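Local coordinates for putative uncharacterized protein PH0594 (Pyrococcus horikoshii, PDB 4HXF) that probably acts as a serine peptidase of the prolyl oligopeptidase family, an acylaminoacyl peptidase that assembles into a self-compartmentalizing hexamer, at residues E166-P171 with Y203-G208; W474-S479 with V534-L539. All coordinates share one frame; numbering follows the deposited sequence.

Overall arrangement
From the N terminus, the chain first builds the beta-propeller, where contact 1 forms. It pairs residues 166-171 with 203-208 and closes a loop of 31 residues. This ties the outermost strand of one four-stranded blade to the next blade. The chain then completes the propeller and enters the alpha/beta hydrolase domain. There contact 2 pairs residues 474-479 with 534-539, closing a loop of 54 residues. It joins the end of helix 467-478 to the start of strand 538-543 in the central sheet. The two loops follow in series and neither nest nor cross. The centres of contact 1 and contact 2 are about 53 Å apart, on opposite sides of the chain's centre.

Contact 1. Residues E166-P171 with Y203-G208; sequences EQFEKP and YLWKDG
Phe168 and Trp205 stack between two successive blades of the beta-propeller. Phe168 lies on strand 163-171, the outermost strand of its blade. Trp205 lies on strand 200-206, an inner strand of the next blade. The contact is therefore made by side chains packed between two adjacent sheets.

The Phe168 ring lies face to face on the five-membered ring of the indole. Their centroids are 3.8 Å apart and their planes are tilted by 19°. Overlap extends onto the benzo ring, and the fit is tight, with Phe168 CD1 3.2 Å from Trp205 CZ2. Trp205 CG is anti to the backbone N (chi1 -165°), which starts the indole toward the neighbouring blade. The opposite indole face is covered near its rim by the backbone N of Gly208, 3.2 Å above the plane. Phe168 also stacks with Phe154 of its own blade, so the aromatic packing reaches into the sheet.

Polar groups lie at both ends of this pair. Lys170 NZ sits over the face of Tyr203 in a cation-pi contact, 4.8 Å from the ring centroid and 13° off the normal. The same ammonium forms a salt bridge with Glu210. At the other end, Glu166 OE1 and Asp207 OD1, two acceptors of like charge, are 3.4 Å apart. Lys345 of the second subunit forms a salt bridge with Glu166 and a long, weak ion pair with Asp207, which probably eases the repulsion. The Glu166 carboxylate stands nearly perpendicular to the indole, with OE2 at the ring edge, 3.7 Å from Trp205 CH2.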
# COMPACT_ATOMS: atom_id res chain seq x y z
N GLU A 166 8.67 37.77 -7.82
CA GLU A 166 8.39 38.25 -9.17
C GLU A 166 8.45 37.06 -10.04
O GLU A 166 9.23 36.12 -9.82
CB GLU A 166 9.54 39.14 -9.64
CG GLU A 166 9.87 40.36 -8.86
CD GLU A 166 9.09 41.57 -9.28
OE1 GLU A 166 9.36 42.64 -8.69
OE2 GLU A 166 8.17 41.45 -10.13
N GLN A 167 7.63 37.09 -11.07
CA GLN A 167 7.67 36.03 -12.04
C GLN A 167 7.27 36.55 -13.40
O GLN A 167 6.46 37.52 -13.51
CB GLN A 167 6.76 34.92 -11.68
CG GLN A 167 5.31 35.21 -11.61
CD GLN A 167 4.65 34.07 -10.85
OE1 GLN A 167 4.48 32.96 -11.42
NE2 GLN A 167 4.39 34.29 -9.55
N PHE A 168 7.79 35.91 -14.45
CA PHE A 168 7.39 36.26 -15.82
C PHE A 168 7.73 35.08 -16.72
O PHE A 168 8.46 34.19 -16.35
CB PHE A 168 7.99 37.56 -16.36
CG PHE A 168 9.51 37.65 -16.35
CD1 PHE A 168 10.20 38.03 -15.18
CD2 PHE A 168 10.28 37.37 -17.49
CE1 PHE A 168 11.60 38.03 -15.14
CE2 PHE A 168 11.66 37.39 -17.44
CZ PHE A 168 12.29 37.75 -16.32
N GLU A 169 7.16 35.14 -17.92
CA GLU A 169 7.38 34.09 -18.94
C GLU A 169 7.93 34.68 -20.23
O GLU A 169 7.77 35.88 -20.54
CB GLU A 169 6.11 33.30 -19.18
CG GLU A 169 5.16 33.82 -20.20
CD GLU A 169 3.97 32.83 -20.41
OE1 GLU A 169 3.61 32.58 -21.56
OE2 GLU A 169 3.46 32.31 -19.43
N LYS A 170 8.62 33.82 -20.95
CA LYS A 170 9.17 34.13 -22.25
C LYS A 170 9.00 32.95 -23.17
O LYS A 170 8.63 31.87 -22.73
CB LYS A 170 10.67 34.44 -22.11
CG LYS A 170 10.92 35.77 -21.47
CD LYS A 170 10.48 37.01 -22.29
CE LYS A 170 10.94 38.32 -21.66
NZ LYS A 170 10.24 39.41 -22.41
N PRO A 171 9.24 33.16 -24.48
CA PRO A 171 9.28 31.99 -25.37
C PRO A 171 10.20 30.87 -24.97
O PRO A 171 11.11 31.09 -24.12
CB PRO A 171 9.74 32.64 -26.71
CG PRO A 171 9.30 34.04 -26.59
CD PRO A 171 9.58 34.42 -25.16
N TYR A 203 17.22 41.38 -23.51
CA TYR A 203 16.52 42.42 -22.72
C TYR A 203 17.09 42.59 -21.35
O TYR A 203 17.68 41.68 -20.79
CB TYR A 203 15.05 42.05 -22.55
CG TYR A 203 14.32 41.83 -23.81
CD1 TYR A 203 13.59 42.86 -24.40
CD2 TYR A 203 14.34 40.56 -24.43
CE1 TYR A 203 12.92 42.64 -25.60
CE2 TYR A 203 13.65 40.36 -25.62
CZ TYR A 203 12.95 41.41 -26.17
OH TYR A 203 12.26 41.24 -27.38
N LEU A 204 16.92 43.78 -20.79
CA LEU A 204 17.27 44.06 -19.39
C LEU A 204 15.94 44.25 -18.69
O LEU A 204 15.12 45.14 -19.11
CB LEU A 204 18.13 45.30 -19.30
CG LEU A 204 18.82 45.50 -17.99
CD1 LEU A 204 19.76 44.33 -17.63
CD2 LEU A 204 19.53 46.86 -18.06
N TRP A 205 15.70 43.43 -17.69
CA TRP A 205 14.40 43.32 -16.98
C TRP A 205 14.59 43.73 -15.53
O TRP A 205 15.54 43.35 -14.85
CB TRP A 205 13.87 41.91 -17.10
CG TRP A 205 12.43 41.71 -16.74
CD1 TRP A 205 11.33 41.53 -17.59
CD2 TRP A 205 11.90 41.57 -15.38
NE1 TRP A 205 10.21 41.33 -16.86
CE2 TRP A 205 10.48 41.35 -15.53
CE3 TRP A 205 12.46 41.53 -14.15
CZ2 TRP A 205 9.64 41.13 -14.44
CZ3 TRP A 205 11.60 41.35 -13.01
CH2 TRP A 205 10.22 41.15 -13.17
N LYS A 206 13.69 44.57 -15.04
CA LYS A 206 13.62 44.85 -13.61
C LYS A 206 12.19 45.28 -13.22
O LYS A 206 11.56 46.11 -13.88
CB LYS A 206 14.58 45.98 -13.25
CG LYS A 206 14.66 46.26 -11.72
CD LYS A 206 15.84 47.17 -11.50
CE LYS A 206 16.02 47.64 -10.06
NZ LYS A 206 17.33 48.37 -10.03
N ASP A 207 11.70 44.71 -12.13
CA ASP A 207 10.44 45.17 -11.52
C ASP A 207 9.30 45.23 -12.48
O ASP A 207 8.52 46.20 -12.50
CB ASP A 207 10.72 46.54 -10.81
CG ASP A 207 11.61 46.38 -9.57
OD1 ASP A 207 11.47 45.29 -8.95
OD2 ASP A 207 12.49 47.23 -9.29
N GLY A 208 9.25 44.22 -13.37
CA GLY A 208 8.15 44.07 -14.29
C GLY A 208 8.19 44.87 -15.54
O GLY A 208 7.25 44.85 -16.30

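Contact 2. Residues W474-S479 with V534-L539; sequences WALTQS and VKAPLL
Leu476 packs through its CD2 methyl against Ala536 and Leu538, and this is the dense, buried part of the contact. CD2 lies 4.0 Å from both CB and CD1 of Leu538 and 4.2 Å from Ala536 CB. It also comes 3.9 Å from the carbonyl oxygen Ala536 O. Ile462 on strand 460-465 touches the same leucine. Beside it, the methyl groups Thr477 CG2 and Val534 CG2 meet at 3.8 Å. The hydroxyl of Thr477 is engaged within its own helix: OG1 donates to Trp474 O at 2.8 Å.

These residues belong to the alpha/beta hydrolase fold. Helix 467-478 starts directly after Ser466, which lines the inhibitor pocket and probably sits on the nucleophile elbow. The contact is made at the far end of that helix, away from the pocket. Its partner is the loop 534-537 and the first residue of strand 538-543 of the central sheet. Helix 552-563 also packs on this partner, with Leu561 touching both Val534 and Leu538.

The other side of the contact is looser and wet. Here the segments meet through two waters rather than directly. Water 1 donates to Leu476 O at 2.8 Å and accepts from Lys535 N at 2.9 Å, which satisfies a carbonyl near the helix end. Water 2 lies 2.9 Å from Ser479 O and close to Lys535 NZ, so it links the two segments. The end of the exposed Lys535 side chain comes nearer to the helix end, and its ammonium forms a salt bridge with Asp480 and a hydrogen bond with Asn533 O.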
# COMPACT_ATOMS: atom_id res chain seq x y z
N TRP A 474 28.16 5.28 -43.61
CA TRP A 474 28.73 5.74 -44.87
C TRP A 474 29.89 4.93 -45.27
O TRP A 474 30.00 4.41 -46.38
CB TRP A 474 29.11 7.19 -44.70
CG TRP A 474 29.56 7.85 -46.00
CD1 TRP A 474 30.80 8.34 -46.22
CD2 TRP A 474 28.74 8.28 -47.16
NE1 TRP A 474 30.90 8.92 -47.44
CE2 TRP A 474 29.66 8.92 -48.07
CE3 TRP A 474 27.42 8.10 -47.55
CZ2 TRP A 474 29.24 9.49 -49.22
CZ3 TRP A 474 27.01 8.62 -48.76
CH2 TRP A 474 27.87 9.29 -49.60
N ALA A 475 30.79 4.68 -44.33
CA ALA A 475 32.00 3.92 -44.57
C ALA A 475 31.69 2.50 -45.08
O ALA A 475 32.33 1.98 -46.03
CB ALA A 475 32.79 3.78 -43.26
N LEU A 476 30.63 1.91 -44.52
CA LEU A 476 30.32 0.52 -44.93
C LEU A 476 29.68 0.52 -46.30
O LEU A 476 29.71 -0.48 -47.03
CB LEU A 476 29.38 -0.16 -43.94
CG LEU A 476 30.07 -0.94 -42.83
CD1 LEU A 476 31.28 -0.36 -42.17
CD2 LEU A 476 29.01 -1.62 -41.90
N THR A 477 29.13 1.65 -46.71
CA THR A 477 28.57 1.77 -48.05
C THR A 477 29.57 2.24 -49.10
O THR A 477 29.38 2.07 -50.30
CB THR A 477 27.37 2.74 -48.18
OG1 THR A 477 27.78 4.09 -47.99
CG2 THR A 477 26.16 2.38 -47.29
N GLN A 478 30.73 2.82 -48.67
CA GLN A 478 31.63 3.44 -49.63
C GLN A 478 33.01 2.77 -49.68
O GLN A 478 33.80 3.11 -50.56
CB GLN A 478 31.84 4.88 -49.25
CG GLN A 478 30.58 5.75 -49.25
CD GLN A 478 29.89 5.77 -50.59
OE1 GLN A 478 30.55 5.85 -51.65
NE2 GLN A 478 28.52 5.76 -50.55
N SER A 479 33.31 1.86 -48.78
CA SER A 479 34.62 1.27 -48.73
C SER A 479 34.46 -0.21 -48.46
O SER A 479 33.46 -0.63 -47.84
CB SER A 479 35.36 1.86 -47.57
OG SER A 479 36.66 1.33 -47.26
N VAL A 534 26.72 -2.53 -48.98
CA VAL A 534 27.22 -3.02 -47.66
C VAL A 534 27.58 -4.50 -47.74
O VAL A 534 26.79 -5.34 -48.29
CB VAL A 534 26.25 -2.76 -46.54
CG1 VAL A 534 26.72 -3.38 -45.18
CG2 VAL A 534 25.96 -1.27 -46.43
N LYS A 535 28.75 -4.84 -47.22
CA LYS A 535 29.20 -6.22 -47.20
C LYS A 535 29.58 -6.67 -45.78
O LYS A 535 29.77 -7.85 -45.56
CB LYS A 535 30.43 -6.39 -48.09
CG LYS A 535 30.24 -6.10 -49.54
CD LYS A 535 31.55 -6.19 -50.33
CE LYS A 535 31.61 -5.17 -51.46
NZ LYS A 535 31.31 -3.72 -51.10
N ALA A 536 29.78 -5.75 -44.85
CA ALA A 536 30.23 -6.09 -43.51
C ALA A 536 29.08 -6.16 -42.54
O ALA A 536 28.18 -5.33 -42.63
CB ALA A 536 31.22 -4.99 -43.00
N PRO A 537 29.11 -7.09 -41.60
CA PRO A 537 28.06 -7.09 -40.57
C PRO A 537 27.99 -5.79 -39.77
O PRO A 537 29.06 -5.20 -39.43
CB PRO A 537 28.42 -8.25 -39.64
CG PRO A 537 29.80 -8.61 -40.05
CD PRO A 537 30.07 -8.17 -41.42
N LEU A 538 26.78 -5.37 -39.52
CA LEU A 538 26.52 -4.07 -38.88
C LEU A 538 25.53 -4.25 -37.71
O LEU A 538 24.53 -4.90 -37.81
CB LEU A 538 25.92 -3.12 -39.91
CG LEU A 538 25.43 -1.78 -39.36
CD1 LEU A 538 26.59 -0.87 -38.81
CD2 LEU A 538 24.67 -1.06 -40.52
N LEU A 539 25.87 -3.65 -36.60
CA LEU A 539 24.98 -3.49 -35.43
C LEU A 539 24.60 -2.06 -35.38
O LEU A 539 25.47 -1.14 -35.31
CB LEU A 539 25.68 -3.87 -34.11
CG LEU A 539 24.84 -3.62 -32.87
CD1 LEU A 539 23.51 -4.41 -32.80
CD2 LEU A 539 25.79 -3.91 -31.67
O HOH W 1 30.53 -2.96 -46.01
O HOH W 2 31.41 -1.89 -49.38